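Local atomic coordinates of bumblebee peptidoglycan recognition protein SA (Bombus, PDB entry 5XZ4), a protein that probably binds bacterial peptidoglycan in bee innate immunity, apparently preferring the Dap-type to the Lys-type polymer. Residues Ile31-Glu43 with Met153-Trp166. Residues are numbered along the deposited sequence; the frame is centred on the assembly and turned at random.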
# COMPACT_ATOMS: atom_id res chain seq x y z
N ILE A 31 1.29 14.81 -1.72
CA ILE A 31 0.14 14.10 -1.15
C ILE A 31 0.12 14.21 0.39
O ILE A 31 1.17 14.07 1.03
CB ILE A 31 0.25 12.61 -1.58
CG1 ILE A 31 0.21 12.49 -3.10
CG2 ILE A 31 -0.82 11.74 -0.92
CD1 ILE A 31 0.86 11.21 -3.61
N PRO A 32 -1.07 14.40 1.00
CA PRO A 32 -1.15 14.64 2.46
C PRO A 32 -1.25 13.41 3.37
O PRO A 32 -0.89 13.50 4.54
CB PRO A 32 -2.39 15.53 2.61
CG PRO A 32 -3.26 15.11 1.46
CD PRO A 32 -2.31 14.86 0.33
N TYR A 33 -1.70 12.27 2.83
CA TYR A 33 -1.94 11.05 3.63
C TYR A 33 -1.29 9.81 3.03
O TYR A 33 -1.22 9.68 1.80
CB TYR A 33 -3.44 10.75 3.80
CG TYR A 33 -4.18 11.77 4.62
CD1 TYR A 33 -4.25 11.67 6.02
CD2 TYR A 33 -4.85 12.84 4.00
CE1 TYR A 33 -4.92 12.64 6.78
CE2 TYR A 33 -5.54 13.79 4.74
CZ TYR A 33 -5.57 13.69 6.12
OH TYR A 33 -6.24 14.66 6.85
N VAL A 34 -0.87 8.91 3.91
CA VAL A 34 -0.57 7.52 3.53
C VAL A 34 -1.53 6.66 4.35
O VAL A 34 -1.60 6.82 5.58
CB VAL A 34 0.90 7.16 3.84
CG1 VAL A 34 1.17 5.67 3.65
CG2 VAL A 34 1.84 7.95 2.95
N ILE A 35 -2.22 5.71 3.67
CA ILE A 35 -3.12 4.80 4.38
C ILE A 35 -2.47 3.41 4.39
O ILE A 35 -2.09 2.88 3.32
CB ILE A 35 -4.51 4.66 3.71
CG1 ILE A 35 -5.09 5.98 3.24
CG2 ILE A 35 -5.46 3.91 4.64
CD1 ILE A 35 -5.39 6.99 4.33
N ILE A 36 -2.34 2.82 5.56
CA ILE A 36 -1.78 1.48 5.73
C ILE A 36 -2.89 0.42 5.76
O ILE A 36 -3.89 0.56 6.52
CB ILE A 36 -0.89 1.37 7.00
CG1 ILE A 36 0.22 2.45 7.00
CG2 ILE A 36 -0.31 -0.05 7.14
CD1 ILE A 36 1.21 2.38 5.84
N HIS A 37 -2.74 -0.57 4.89
CA HIS A 37 -3.71 -1.68 4.76
C HIS A 37 -3.01 -3.02 4.93
O HIS A 37 -1.79 -3.10 4.76
CB HIS A 37 -4.33 -1.69 3.35
CG HIS A 37 -5.44 -0.70 3.16
ND1 HIS A 37 -6.76 -1.02 3.42
CD2 HIS A 37 -5.45 0.57 2.70
CE1 HIS A 37 -7.52 0.03 3.14
NE2 HIS A 37 -6.75 1.01 2.71
N HIS A 38 -3.79 -4.07 5.20
CA HIS A 38 -3.34 -5.44 4.90
C HIS A 38 -4.19 -6.01 3.79
O HIS A 38 -5.33 -5.59 3.60
CB HIS A 38 -3.26 -6.33 6.15
CG HIS A 38 -4.58 -6.71 6.78
ND1 HIS A 38 -4.66 -7.63 7.80
CD2 HIS A 38 -5.86 -6.31 6.54
CE1 HIS A 38 -5.92 -7.77 8.17
NE2 HIS A 38 -6.67 -6.97 7.44
N THR A 39 -3.65 -6.98 3.04
CA THR A 39 -4.41 -7.55 1.91
C THR A 39 -5.39 -8.65 2.30
O THR A 39 -6.30 -8.95 1.49
CB THR A 39 -3.48 -8.11 0.83
OG1 THR A 39 -2.72 -9.17 1.42
CG2 THR A 39 -2.54 -7.00 0.26
N VAL A 40 -5.16 -9.25 3.47
CA VAL A 40 -5.90 -10.44 3.98
C VAL A 40 -5.53 -11.71 3.20
O VAL A 40 -6.06 -12.79 3.48
CB VAL A 40 -7.45 -10.24 4.05
CG1 VAL A 40 -8.16 -11.34 4.84
CG2 VAL A 40 -7.78 -8.93 4.71
N THR A 41 -4.61 -11.62 2.25
CA THR A 41 -4.11 -12.80 1.56
C THR A 41 -3.11 -13.54 2.45
O THR A 41 -2.73 -13.08 3.53
CB THR A 41 -3.44 -12.45 0.21
OG1 THR A 41 -2.26 -11.66 0.44
CG2 THR A 41 -4.37 -11.68 -0.69
N ALA A 42 -2.71 -14.73 2.02
CA ALA A 42 -1.53 -15.37 2.58
C ALA A 42 -0.29 -14.47 2.43
O ALA A 42 -0.22 -13.63 1.52
CB ALA A 42 -1.29 -16.70 1.89
N GLU A 43 0.67 -14.64 3.33
CA GLU A 43 1.99 -14.01 3.19
C GLU A 43 2.81 -14.61 2.04
O GLU A 43 2.52 -15.71 1.54
CB GLU A 43 2.76 -14.10 4.51
CG GLU A 43 2.07 -13.33 5.63
CD GLU A 43 2.81 -13.39 6.95
OE1 GLU A 43 2.18 -13.74 7.96
OE2 GLU A 43 4.03 -13.09 6.97
N MET A 153 -11.45 -3.90 9.33
CA MET A 153 -10.41 -4.36 10.27
C MET A 153 -8.97 -4.10 9.76
O MET A 153 -8.02 -4.15 10.54
CB MET A 153 -10.64 -5.81 10.73
CG MET A 153 -11.85 -5.97 11.66
SD MET A 153 -11.80 -5.03 13.21
CE MET A 153 -10.82 -6.12 14.24
N SER A 154 -8.84 -3.76 8.48
CA SER A 154 -7.53 -3.43 7.86
C SER A 154 -6.87 -2.24 8.62
O SER A 154 -7.56 -1.24 8.92
CB SER A 154 -7.78 -3.09 6.39
OG SER A 154 -6.55 -2.83 5.72
N PRO A 155 -5.57 -2.31 8.97
CA PRO A 155 -4.55 -3.22 8.47
C PRO A 155 -4.30 -4.43 9.39
O PRO A 155 -3.23 -5.04 9.31
CB PRO A 155 -3.30 -2.31 8.46
CG PRO A 155 -3.49 -1.48 9.71
CD PRO A 155 -4.96 -1.16 9.68
N GLY A 156 -5.28 -4.73 10.24
CA GLY A 156 -5.15 -5.77 11.26
C GLY A 156 -4.65 -5.19 12.56
O GLY A 156 -3.79 -4.30 12.56
N SER A 157 -5.17 -5.68 13.67
CA SER A 157 -4.85 -5.10 14.97
C SER A 157 -3.36 -5.06 15.29
O SER A 157 -2.87 -4.08 15.85
CB SER A 157 -5.62 -5.82 16.08
OG SER A 157 -7.00 -5.56 15.94
N LYS A 158 -2.63 -6.12 14.91
CA LYS A 158 -1.22 -6.18 15.22
C LYS A 158 -0.39 -5.17 14.40
O LYS A 158 0.45 -4.48 14.96
CB LYS A 158 -0.69 -7.61 15.07
CG LYS A 158 0.68 -7.82 15.69
CD LYS A 158 0.62 -8.04 17.20
CE LYS A 158 2.01 -8.28 17.76
NZ LYS A 158 2.02 -8.12 19.23
N LEU A 159 -0.64 -5.10 13.09
CA LEU A 159 0.03 -4.13 12.23
C LEU A 159 -0.35 -2.71 12.62
O LEU A 159 0.49 -1.81 12.59
CB LEU A 159 -0.25 -4.40 10.75
CG LEU A 159 0.37 -3.46 9.72
CD1 LEU A 159 1.87 -3.20 9.88
CD2 LEU A 159 0.10 -4.07 8.36
N GLN A 160 -1.62 -2.50 13.00
CA GLN A 160 -2.05 -1.20 13.51
C GLN A 160 -1.20 -0.73 14.70
O GLN A 160 -0.79 0.43 14.76
CB GLN A 160 -3.55 -1.21 13.83
CG GLN A 160 -4.08 0.12 14.37
CD GLN A 160 -4.19 1.20 13.31
OE1 GLN A 160 -4.14 0.92 12.12
NE2 GLN A 160 -4.34 2.44 13.74
N LYS A 161 -0.93 -1.64 15.64
CA LYS A 161 -0.03 -1.34 16.77
C LYS A 161 1.39 -1.02 16.28
O LYS A 161 2.01 -0.07 16.75
CB LYS A 161 -0.03 -2.49 17.79
CG LYS A 161 -1.32 -2.61 18.58
CD LYS A 161 -1.30 -3.71 19.64
CE LYS A 161 -2.58 -3.73 20.48
NZ LYS A 161 -3.78 -4.19 19.72
N GLN A 162 1.89 -1.79 15.30
CA GLN A 162 3.26 -1.62 14.83
C GLN A 162 3.51 -0.24 14.18
O GLN A 162 4.56 0.37 14.38
CB GLN A 162 3.64 -2.75 13.85
CG GLN A 162 3.73 -4.13 14.50
CD GLN A 162 3.94 -5.24 13.46
OE1 GLN A 162 3.01 -5.62 12.75
NE2 GLN A 162 5.15 -5.75 13.40
N ILE A 163 2.57 0.27 13.39
CA ILE A 163 2.76 1.56 12.73
C ILE A 163 2.78 2.77 13.69
O ILE A 163 3.29 3.83 13.32
CB ILE A 163 1.79 1.81 11.55
CG1 ILE A 163 0.34 1.96 12.02
CG2 ILE A 163 1.93 0.72 10.49
CD1 ILE A 163 -0.63 2.34 10.92
N LYS A 164 2.26 2.59 14.91
CA LYS A 164 2.32 3.65 15.94
C LYS A 164 3.77 4.01 16.36
O LYS A 164 3.99 5.06 16.99
CB LYS A 164 1.45 3.29 17.16
CG LYS A 164 -0.02 3.10 16.81
CD LYS A 164 -0.86 2.77 18.02
CE LYS A 164 -2.31 2.60 17.59
NZ LYS A 164 -3.23 2.42 18.74
N ASN A 165 4.74 3.15 16.00
CA ASN A 165 6.16 3.39 16.28
C ASN A 165 6.80 4.42 15.32
O ASN A 165 7.94 4.83 15.52
CB ASN A 165 6.94 2.06 16.24
CG ASN A 165 6.51 1.07 17.32
OD1 ASN A 165 6.23 1.46 18.45
ND2 ASN A 165 6.48 -0.20 16.97
N TRP A 166 6.08 4.80 14.27
CA TRP A 166 6.53 5.81 13.31
C TRP A 166 6.05 7.19 13.76
O TRP A 166 4.89 7.36 14.11
CB TRP A 166 5.92 5.51 11.94
CG TRP A 166 6.37 4.23 11.29
CD1 TRP A 166 7.51 3.51 11.57
CD2 TRP A 166 5.72 3.56 10.21
NE1 TRP A 166 7.58 2.40 10.72
CE2 TRP A 166 6.51 2.43 9.87
CE3 TRP A 166 4.56 3.83 9.47
CZ2 TRP A 166 6.15 1.55 8.85
CZ3 TRP A 166 4.20 2.96 8.48
CH2 TRP A 166 4.99 1.85 8.16
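Strand 31-38 and helix 157-163 run roughly antiparallel, at 149°, their axes approaching to 9.3 Å, and the backbones come closest where His37 passes Pro155; the Ser154-Pro155 peptide bond is cis. Here one serine hydroxyl ties a strand end to the loop before a helix: Ser154 OG, set anti to its own backbone N (chi1 -177°), shares a hydrogen bond of 2.9 Å with His37 ND1. A second, 3.1 Å long, runs from His38 N to Ser154 OG. Both nitrogens of the His37 ring are held, NE2 by the hydroxyl of Thr95. The His38 ring lies with one face against the Pro155-Gly156 peptide, Pro155 C 3.5 Å above its centre, while His38 ND1 is hydrogen-bonded to Phe111 N. Replacing His38 by an alanine would probably uncover this peptide and leave the Phe111 N-H without its mate. Further back, Ile36 points into the helix layer; its CG2 meets Pro155 CB at 4.0 Å, its CG1 meets Ile163 CD1, and Ile36 CD1 reaches the edge of the Trp166 ring at CZ3. In this amidase-like PGRP fold, Ser154 stands where catalytic relatives probably carry a zinc-binding cysteine, consistent with a recognition protein lacking the full metal site.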